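Local coordinates for phosphate-binding protein (PDB 5UB3) that probably serves as a periplasmic binding protein, bound here to chloride, that acts as the sensing partner of a diguanylate cyclase in Xanthomonas citri, at residues A69-E74 / E267-V272; T85-L90 / F249-F254; F98-S103 / K197-I202. All coordinates share one frame; numbering follows the deposited sequence.

Contact 1. Residues A69-E74 / E267-V272; sequences AAMLLE and ELSAGV
Met71, near the middle of helix 67-75, packs across Ser269 of helix 259-277 where the two helices pass with their axes 9.2 Å apart at a signed crossing angle of -77°. Its CG lies anti to the carbonyl carbon (chi1 -63°) and the chain then bends at chi2, which brings SD to 3.7 Å from Ser269 CB, while CG of Met71 also meets CG of Leu268 at 4.3 Å. The CE end turns back from the second helix, and Met71 also touches Met215 of strand 209-217. One residue on, Leu72 reaches over with one branch: its CD2 meets CG1 of Val272 at 3.5 Å, a tight pair of methyls, the two side chains crossing at about a right angle. Leu128 of helix 124-136 touches both Leu72 and Val272. At Glu74 the character changes, since a water donates to OE2 of Glu74 at 2.8 Å and lies 2.8 Å from OG of Ser269, which is also hydrogen-bonded to NE2 of Gln75. The near-perpendicular crossing confines the contact to a short patch of each helix. Since the direct contacts are apolar and the polar link runs through water, side-chain packing, not direct polar bonding, holds the two segments together.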
loop_
_atom_site.group_PDB
_atom_site.type_symbol
_atom_site.label_atom_id
_atom_site.label_comp_id
_atom_site.label_asym_id
_atom_site.label_seq_id
_atom_site.Cartn_x
_atom_site.Cartn_y
_atom_site.Cartn_z
ATOM N N ALA A 69 -2.414 -3.424 -2.532
ATOM C CA ALA A 69 -1.617 -3.527 -3.760
ATOM C C ALA A 69 -1.200 -4.923 -3.988
ATOM O O ALA A 69 -1.182 -5.453 -5.115
ATOM C CB ALA A 69 -0.393 -2.623 -3.684
ATOM N N ALA A 70 -0.819 -5.559 -2.900
ATOM C CA ALA A 70 -0.392 -6.963 -3.002
ATOM C C ALA A 70 -1.492 -7.827 -3.570
ATOM O O ALA A 70 -1.239 -8.685 -4.395
ATOM C CB ALA A 70 0.061 -7.499 -1.650
ATOM N N MET A 71 -2.711 -7.604 -3.086
ATOM C CA MET A 71 -3.829 -8.375 -3.540
ATOM C C MET A 71 -4.175 -8.044 -4.981
ATOM O O MET A 71 -4.582 -8.947 -5.696
ATOM C CB MET A 71 -5.033 -8.261 -2.583
ATOM C CG MET A 71 -4.727 -8.829 -1.201
ATOM S SD MET A 71 -4.279 -10.555 -1.225
ATOM C CE MET A 71 -2.457 -10.555 -1.234
ATOM N N LEU A 72 -3.971 -6.783 -5.419
ATOM C CA LEU A 72 -4.121 -6.493 -6.850
ATOM C C LEU A 72 -3.205 -7.409 -7.653
ATOM O O LEU A 72 -3.599 -7.967 -8.701
ATOM C CB LEU A 72 -3.770 -5.045 -7.193
ATOM C CG LEU A 72 -4.703 -4.031 -6.589
ATOM C CD1 LEU A 72 -4.163 -2.629 -6.842
ATOM C CD2 LEU A 72 -6.062 -4.148 -7.201
ATOM N N LEU A 73 -1.977 -7.560 -7.175
ATOM C CA LEU A 73 -1.025 -8.392 -7.894
ATOM C C LEU A 73 -1.442 -9.862 -7.848
ATOM O O LEU A 73 -1.444 -10.528 -8.884
ATOM C CB LEU A 73 0.375 -8.226 -7.364
ATOM C CG LEU A 73 0.957 -6.820 -7.331
ATOM C CD1 LEU A 73 2.275 -6.802 -6.570
ATOM C CD2 LEU A 73 1.107 -6.281 -8.741
ATOM N N GLU A 74 -1.808 -10.365 -6.673
ATOM C CA GLU A 74 -2.260 -11.771 -6.567
ATOM C C GLU A 74 -3.487 -12.026 -7.446
ATOM O O GLU A 74 -3.569 -13.053 -8.097
ATOM C CB GLU A 74 -2.568 -12.172 -5.125
ATOM C CG GLU A 74 -2.719 -13.670 -4.947
ATOM C CD GLU A 74 -2.940 -14.082 -3.518
ATOM O OE1 GLU A 74 -2.315 -15.034 -3.032
ATOM O OE2 GLU A 74 -3.816 -13.497 -2.925
ATOM N N GLU A 267 -9.824 -11.990 2.957
ATOM C CA GLU A 267 -10.954 -11.035 3.139
ATOM C C GLU A 267 -10.643 -9.707 2.450
ATOM O O GLU A 267 -11.498 -9.111 1.798
ATOM C CB GLU A 267 -11.217 -10.782 4.580
ATOM C CG GLU A 267 -11.860 -11.985 5.211
ATOM C CD GLU A 267 -11.922 -11.902 6.732
ATOM O OE1 GLU A 267 -11.494 -10.880 7.310
ATOM O OE2 GLU A 267 -12.406 -12.886 7.342
ATOM N N LEU A 268 -9.400 -9.270 2.599
ATOM C CA LEU A 268 -8.964 -8.050 1.953
ATOM C C LEU A 268 -9.011 -8.224 0.465
ATOM O O LEU A 268 -9.561 -7.371 -0.252
ATOM C CB LEU A 268 -7.576 -7.656 2.424
ATOM C CG LEU A 268 -6.899 -6.526 1.645
ATOM C CD1 LEU A 268 -7.725 -5.253 1.674
ATOM C CD2 LEU A 268 -5.547 -6.280 2.257
ATOM N N SER A 269 -8.467 -9.323 -0.037
ATOM C CA SER A 269 -8.575 -9.604 -1.441
ATOM C C SER A 269 -10.030 -9.560 -1.972
ATOM O O SER A 269 -10.314 -8.926 -2.987
ATOM C CB SER A 269 -7.946 -10.916 -1.775
ATOM O OG SER A 269 -8.018 -11.021 -3.159
ATOM N N ALA A 270 -10.961 -10.170 -1.265
ATOM C CA ALA A 270 -12.390 -10.098 -1.675
ATOM C C ALA A 270 -12.829 -8.630 -1.752
ATOM O O ALA A 270 -13.474 -8.219 -2.689
ATOM C CB ALA A 270 -13.263 -10.847 -0.711
ATOM N N GLY A 271 -12.420 -7.847 -0.790
ATOM C CA GLY A 271 -12.794 -6.448 -0.756
ATOM C C GLY A 271 -12.214 -5.644 -1.882
ATOM O O GLY A 271 -12.878 -4.815 -2.471
ATOM N N VAL A 272 -10.938 -5.882 -2.168
ATOM C CA VAL A 272 -10.271 -5.284 -3.319
ATOM C C VAL A 272 -10.961 -5.700 -4.588
ATOM O O VAL A 272 -11.146 -4.863 -5.456
ATOM C CB VAL A 272 -8.762 -5.681 -3.360
ATOM C CG1 VAL A 272 -8.116 -5.364 -4.702
ATOM C CG2 VAL A 272 -8.041 -4.987 -2.204
HETATM O O HOH W 1 -5.960 -12.488 -4.373
#

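Contact 2. Residues T85-L90 / F249-F254; sequences TERGGL and FDTTGF
Glu86 and Thr252 join through side chain and backbone at a classic beta bulge between antiparallel strands 79-87 and 251-255. OG1 of Thr252 donates to OE2 of Glu86 on its anti lone pair at 2.7 Å, and accepts from Gly89 N at 2.9 Å. Its chi1 of 48° sets OG1 between the backbone N and the carbonyl carbon, where both partners are reached. In the bulge, Thr252 N donates to Glu86 O at 2.9 Å and Gly253 N weakly to the same oxygen; Glu86 N returns a bond to Gly253 O. Past the bulge, Gly88 N, in the type I' turn from Arg87 to Leu90, donates to Asp250 O at 2.9 Å. A water accepts from NE of Arg87 and donates to OG1 of Thr251, whose hydroxyl also bonds Phe248 O; Arg87 NH2 is held by Ser64. The extended Arg87 chain runs beside Phe249, with CB of Phe249 over one face of the guanidinium, 3.8 Å from Arg87 NE. Thr85, whose hydroxyl is hydrogen-bonded to Glu214, lies side by side with Phe254: OG1 of Thr85 sits at the ring edge, 3.6 Å from CD1 of Phe254, while CG2 of Thr251 rests over one ring face toward the rim.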
loop_
_atom_site.group_PDB
_atom_site.type_symbol
_atom_site.label_atom_id
_atom_site.label_comp_id
_atom_site.label_asym_id
_atom_site.label_seq_id
_atom_site.Cartn_x
_atom_site.Cartn_y
_atom_site.Cartn_z
ATOM N N THR A 85 4.778 -8.706 6.659
ATOM C CA THR A 85 5.785 -7.708 6.914
ATOM C C THR A 85 5.274 -6.712 7.928
ATOM O O THR A 85 4.137 -6.214 7.830
ATOM C CB THR A 85 6.229 -7.018 5.606
ATOM O OG1 THR A 85 6.585 -8.054 4.694
ATOM C CG2 THR A 85 7.360 -6.047 5.787
ATOM N N GLU A 86 6.151 -6.414 8.891
ATOM C CA GLU A 86 5.860 -5.450 9.953
ATOM C C GLU A 86 6.689 -4.243 9.638
ATOM O O GLU A 86 7.920 -4.336 9.458
ATOM C CB GLU A 86 6.290 -6.060 11.297
ATOM C CG GLU A 86 5.869 -5.246 12.490
ATOM C CD GLU A 86 6.513 -5.804 13.751
ATOM O OE1 GLU A 86 5.993 -6.842 14.257
ATOM O OE2 GLU A 86 7.541 -5.195 14.146
ATOM N N ARG A 87 6.036 -3.101 9.567
ATOM C CA ARG A 87 6.700 -1.851 9.330
ATOM C C ARG A 87 6.476 -0.872 10.492
ATOM O O ARG A 87 5.367 -0.718 11.022
ATOM C CB ARG A 87 6.200 -1.243 8.026
ATOM C CG ARG A 87 6.575 -2.025 6.772
ATOM C CD ARG A 87 6.031 -1.377 5.530
ATOM N NE ARG A 87 6.360 -2.134 4.323
ATOM C CZ ARG A 87 5.878 -1.860 3.109
ATOM N NH1 ARG A 87 5.019 -0.822 2.885
ATOM N NH2 ARG A 87 6.277 -2.651 2.108
ATOM N N GLY A 88 7.540 -0.174 10.845
ATOM C CA GLY A 88 7.545 0.710 12.009
ATOM C C GLY A 88 6.976 0.128 13.277
ATOM O O GLY A 88 6.254 0.812 13.962
ATOM N N GLY A 89 7.239 -1.138 13.550
ATOM C CA GLY A 89 6.670 -1.823 14.691
ATOM C C GLY A 89 5.195 -2.216 14.621
ATOM O O GLY A 89 4.660 -2.758 15.592
ATOM N N LEU A 90 4.515 -1.966 13.504
ATOM C CA LEU A 90 3.070 -2.221 13.408
ATOM C C LEU A 90 2.835 -3.260 12.355
ATOM O O LEU A 90 3.272 -3.121 11.202
ATOM C CB LEU A 90 2.338 -0.936 12.996
ATOM C CG LEU A 90 2.521 0.240 13.939
ATOM C CD1 LEU A 90 1.892 1.481 13.370
ATOM C CD2 LEU A 90 1.938 -0.067 15.317
ATOM N N PHE A 249 11.558 0.683 4.207
ATOM C CA PHE A 249 10.242 1.124 4.740
ATOM C C PHE A 249 10.132 0.870 6.222
ATOM O O PHE A 249 9.042 0.576 6.751
ATOM C CB PHE A 249 9.159 0.390 3.987
ATOM C CG PHE A 249 9.451 0.310 2.527
ATOM C CD1 PHE A 249 9.543 1.480 1.789
ATOM C CD2 PHE A 249 9.761 -0.901 1.913
ATOM C CE1 PHE A 249 9.886 1.445 0.447
ATOM C CE2 PHE A 249 10.071 -0.953 0.567
ATOM C CZ PHE A 249 10.127 0.225 -0.176
ATOM N N ASP A 250 11.286 0.969 6.870
ATOM C CA ASP A 250 11.427 0.737 8.311
ATOM C C ASP A 250 10.876 -0.595 8.680
ATOM O O ASP A 250 10.028 -0.727 9.547
ATOM C CB ASP A 250 10.792 1.870 9.093
ATOM C CG ASP A 250 11.147 1.830 10.580
ATOM O OD1 ASP A 250 12.178 1.311 10.990
ATOM O OD2 ASP A 250 10.340 2.287 11.351
ATOM N N THR A 251 11.331 -1.618 7.987
ATOM C CA THR A 251 10.827 -2.975 8.284
ATOM C C THR A 251 11.411 -3.446 9.615
ATOM O O THR A 251 12.594 -3.372 9.833
ATOM C CB THR A 251 11.135 -3.946 7.147
ATOM O OG1 THR A 251 10.428 -3.493 5.962
ATOM C CG2 THR A 251 10.744 -5.369 7.525
ATOM N N THR A 252 10.550 -3.830 10.519
ATOM C CA THR A 252 10.939 -4.178 11.885
ATOM C C THR A 252 10.667 -5.645 12.128
ATOM O O THR A 252 10.970 -6.176 13.205
ATOM C CB THR A 252 10.156 -3.358 12.912
ATOM O OG1 THR A 252 8.759 -3.382 12.583
ATOM C CG2 THR A 252 10.632 -1.905 12.953
ATOM N N GLY A 253 10.072 -6.315 11.151
ATOM C CA GLY A 253 9.743 -7.706 11.321
ATOM C C GLY A 253 9.238 -8.359 10.066
ATOM O O GLY A 253 8.613 -7.726 9.232
ATOM N N PHE A 254 9.471 -9.657 9.965
ATOM C CA PHE A 254 8.785 -10.477 8.980
ATOM C C PHE A 254 8.267 -11.669 9.685
ATOM O O PHE A 254 8.877 -12.164 10.678
ATOM C CB PHE A 254 9.733 -11.043 7.922
ATOM C CG PHE A 254 10.355 -10.031 7.035
ATOM C CD1 PHE A 254 9.600 -9.392 6.053
ATOM C CD2 PHE A 254 11.717 -9.741 7.153
ATOM C CE1 PHE A 254 10.190 -8.489 5.199
ATOM C CE2 PHE A 254 12.278 -8.778 6.339
ATOM C CZ PHE A 254 11.522 -8.153 5.364
HETATM O O HOH W 2 8.674 -3.531 3.872
#

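Contact 3. Residues F98-S103 / K197-I202; sequences FVRRDS and KRDFRI
Val99 and Arg201 form an antiparallel hydrogen-bonded pair: Val99 N binds Arg201 O at 2.9 Å and Arg201 N binds Val99 O at 2.8 Å. Beyond the strand end, Arg101 N donates to Asp199 O at 2.7 Å. Among the charged side chains, Arg201 bends at chi3 (46°), turning NE out of the extended line; its guanidinium lies beside Val99, whose CG2 is over one face, 3.6 Å from Arg201 NH2. That NH2 donates to Arg101 O at 3.2 Å, reaching it from above the carbonyl plane, and NH1 binds Ile105 O; NE is buried without a partner. CD of Arg201 lies over one face of the Arg101 guanidinium, like charges coming close at 4.0 Å between Arg101 NH1 and Arg201 NE. Arg100 holds Asp102 side-on, NE to OD1 and NH2 to OD2, while its NH1 bonds His172 O. For aromatic packing, CE2 of Phe98 sits above one face of the Phe200 ring, 3.4 Å from Phe200 CE2, planes 44° apart; Trp186 and Val171 also touch both rings. Type I turns Arg100-Ser103 and Lys197-Phe200 lie together at one end of this antiparallel pairing of strands 92-100 and 200-205 in a periplasmic binding protein fold.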
loop_
_atom_site.group_PDB
_atom_site.type_symbol
_atom_site.label_atom_id
_atom_site.label_comp_id
_atom_site.label_asym_id
_atom_site.label_seq_id
_atom_site.Cartn_x
_atom_site.Cartn_y
_atom_site.Cartn_z
ATOM N N PHE A 98 -10.829 12.013 7.157
ATOM C CA PHE A 98 -10.755 13.202 7.939
ATOM C C PHE A 98 -11.266 14.407 7.165
ATOM O O PHE A 98 -11.254 14.423 5.936
ATOM C CB PHE A 98 -9.325 13.430 8.408
ATOM C CG PHE A 98 -8.385 13.716 7.307
ATOM C CD1 PHE A 98 -7.744 12.666 6.645
ATOM C CD2 PHE A 98 -8.153 15.040 6.882
ATOM C CE1 PHE A 98 -6.894 12.921 5.587
ATOM C CE2 PHE A 98 -7.303 15.300 5.847
ATOM C CZ PHE A 98 -6.677 14.251 5.184
ATOM N N VAL A 99 -11.709 15.395 7.909
ATOM C CA VAL A 99 -12.154 16.680 7.366
ATOM C C VAL A 99 -11.592 17.859 8.113
ATOM O O VAL A 99 -11.051 17.715 9.215
ATOM C CB VAL A 99 -13.665 16.827 7.490
ATOM C CG1 VAL A 99 -14.352 15.688 6.750
ATOM C CG2 VAL A 99 -14.109 16.901 8.954
ATOM N N ARG A 100 -11.808 19.038 7.555
ATOM C CA ARG A 100 -11.596 20.240 8.360
ATOM C C ARG A 100 -12.528 20.261 9.559
ATOM O O ARG A 100 -13.669 19.812 9.503
ATOM C CB ARG A 100 -11.780 21.498 7.541
ATOM C CG ARG A 100 -10.643 21.687 6.549
ATOM C CD ARG A 100 -10.703 23.088 5.998
ATOM N NE ARG A 100 -10.708 24.066 7.091
ATOM C CZ ARG A 100 -9.638 24.683 7.606
ATOM N NH1 ARG A 100 -8.396 24.484 7.127
ATOM N NH2 ARG A 100 -9.836 25.566 8.598
ATOM N N ARG A 101 -12.018 20.739 10.681
ATOM C CA ARG A 101 -12.817 20.717 11.902
ATOM C C ARG A 101 -14.036 21.631 11.700
ATOM O O ARG A 101 -15.083 21.336 12.200
ATOM C CB ARG A 101 -11.947 21.041 13.133
ATOM C CG ARG A 101 -12.570 21.916 14.218
ATOM C CD ARG A 101 -11.941 21.724 15.610
ATOM N NE ARG A 101 -12.132 20.371 16.171
ATOM C CZ ARG A 101 -13.309 19.779 16.466
ATOM N NH1 ARG A 101 -14.489 20.374 16.257
ATOM N NH2 ARG A 101 -13.306 18.544 16.986
ATOM N N ASP A 102 -13.904 22.695 10.914
ATOM C CA ASP A 102 -15.050 23.577 10.637
ATOM C C ASP A 102 -16.038 23.032 9.556
ATOM O O ASP A 102 -17.033 23.688 9.220
ATOM C CB ASP A 102 -14.579 25.023 10.356
ATOM C CG ASP A 102 -13.597 25.134 9.161
ATOM O OD1 ASP A 102 -13.498 24.269 8.310
ATOM O OD2 ASP A 102 -12.883 26.134 9.053
ATOM N N SER A 103 -15.803 21.813 9.059
ATOM C CA SER A 103 -16.685 21.153 8.093
ATOM C C SER A 103 -17.965 20.764 8.794
ATOM O O SER A 103 -17.971 20.460 9.961
ATOM C CB SER A 103 -16.031 19.827 7.598
ATOM O OG SER A 103 -16.914 19.047 6.793
ATOM N N LYS A 197 -2.779 19.244 10.223
ATOM C CA LYS A 197 -3.411 18.292 11.125
ATOM C C LYS A 197 -4.261 18.927 12.213
ATOM O O LYS A 197 -5.321 18.426 12.565
ATOM C CB LYS A 197 -2.321 17.435 11.785
ATOM C CG LYS A 197 -2.856 16.318 12.661
ATOM C CD LYS A 197 -1.712 15.567 13.312
ATOM C CE LYS A 197 -2.284 14.308 13.900
ATOM N NZ LYS A 197 -1.339 13.614 14.772
ATOM N N ARG A 198 -3.766 20.016 12.765
ATOM C CA ARG A 198 -4.472 20.710 13.850
ATOM C C ARG A 198 -5.828 21.240 13.397
ATOM O O ARG A 198 -6.698 21.419 14.224
ATOM C CB ARG A 198 -3.623 21.851 14.422
ATOM C CG ARG A 198 -3.468 23.020 13.484
ATOM C CD ARG A 198 -2.289 23.858 13.914
ATOM N NE ARG A 198 -2.233 25.151 13.251
ATOM C CZ ARG A 198 -1.187 25.977 13.304
ATOM N NH1 ARG A 198 -0.086 25.634 13.973
ATOM N NH2 ARG A 198 -1.206 27.126 12.658
ATOM N N ASP A 199 -6.007 21.465 12.093
ATOM C CA ASP A 199 -7.313 21.904 11.577
ATOM C C ASP A 199 -8.272 20.797 11.176
ATOM O O ASP A 199 -9.358 21.073 10.673
ATOM C CB ASP A 199 -7.102 22.905 10.465
ATOM C CG ASP A 199 -6.507 24.249 10.975
ATOM O OD1 ASP A 199 -6.800 24.694 12.077
ATOM O OD2 ASP A 199 -5.730 24.832 10.236
ATOM N N PHE A 200 -7.880 19.542 11.422
ATOM C CA PHE A 200 -8.634 18.377 11.013
ATOM C C PHE A 200 -9.254 17.575 12.146
ATOM O O PHE A 200 -8.738 17.511 13.247
ATOM C CB PHE A 200 -7.706 17.396 10.253
ATOM C CG PHE A 200 -7.196 17.895 8.948
ATOM C CD1 PHE A 200 -7.900 18.812 8.184
ATOM C CD2 PHE A 200 -6.039 17.389 8.437
ATOM C CE1 PHE A 200 -7.411 19.227 6.958
ATOM C CE2 PHE A 200 -5.519 17.818 7.195
ATOM C CZ PHE A 200 -6.224 18.717 6.458
ATOM N N ARG A 201 -10.328 16.895 11.803
ATOM C CA ARG A 201 -11.041 16.011 12.663
ATOM C C ARG A 201 -11.185 14.665 11.908
ATOM O O ARG A 201 -11.559 14.624 10.714
ATOM C CB ARG A 201 -12.405 16.666 12.898
ATOM C CG ARG A 201 -13.438 15.878 13.654
ATOM C CD ARG A 201 -14.511 16.828 14.225
ATOM N NE ARG A 201 -15.000 17.820 13.245
ATOM C CZ ARG A 201 -15.827 17.529 12.270
ATOM N NH1 ARG A 201 -16.249 16.283 12.129
ATOM N NH2 ARG A 201 -16.216 18.474 11.412
ATOM N N ILE A 202 -10.980 13.564 12.629
ATOM C CA ILE A 202 -11.276 12.232 12.083
ATOM C C ILE A 202 -12.772 11.922 12.147
ATOM O O ILE A 202 -13.382 12.025 13.193
ATOM C CB ILE A 202 -10.450 11.166 12.798
ATOM C CG1 ILE A 202 -8.947 11.468 12.573
ATOM C CG2 ILE A 202 -10.832 9.795 12.302
ATOM C CD1 ILE A 202 -8.090 10.846 13.635
#

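Along the chain the contacts are nested: contact 3 falls inside the loop closed by contact 2, which falls inside that closed by contact 1. Contacts 1 and 2 have centres 20 Å apart and nearest atoms about 9 Å apart; helix 67-75 leads into strand 79-87, and strand 251-255 into helix 259-277, so the same two chain regions meet twice. Contact 3 is farther off, its centre about 30 Å from contact 1 and 29 Å from contact 2. Strand 92-100 follows strand 79-87, and both pair with the long strand 209-217. This is consistent with the two-lobed architecture of periplasmic binding proteins, contact 3 lying in the lobe other than that of contact 2.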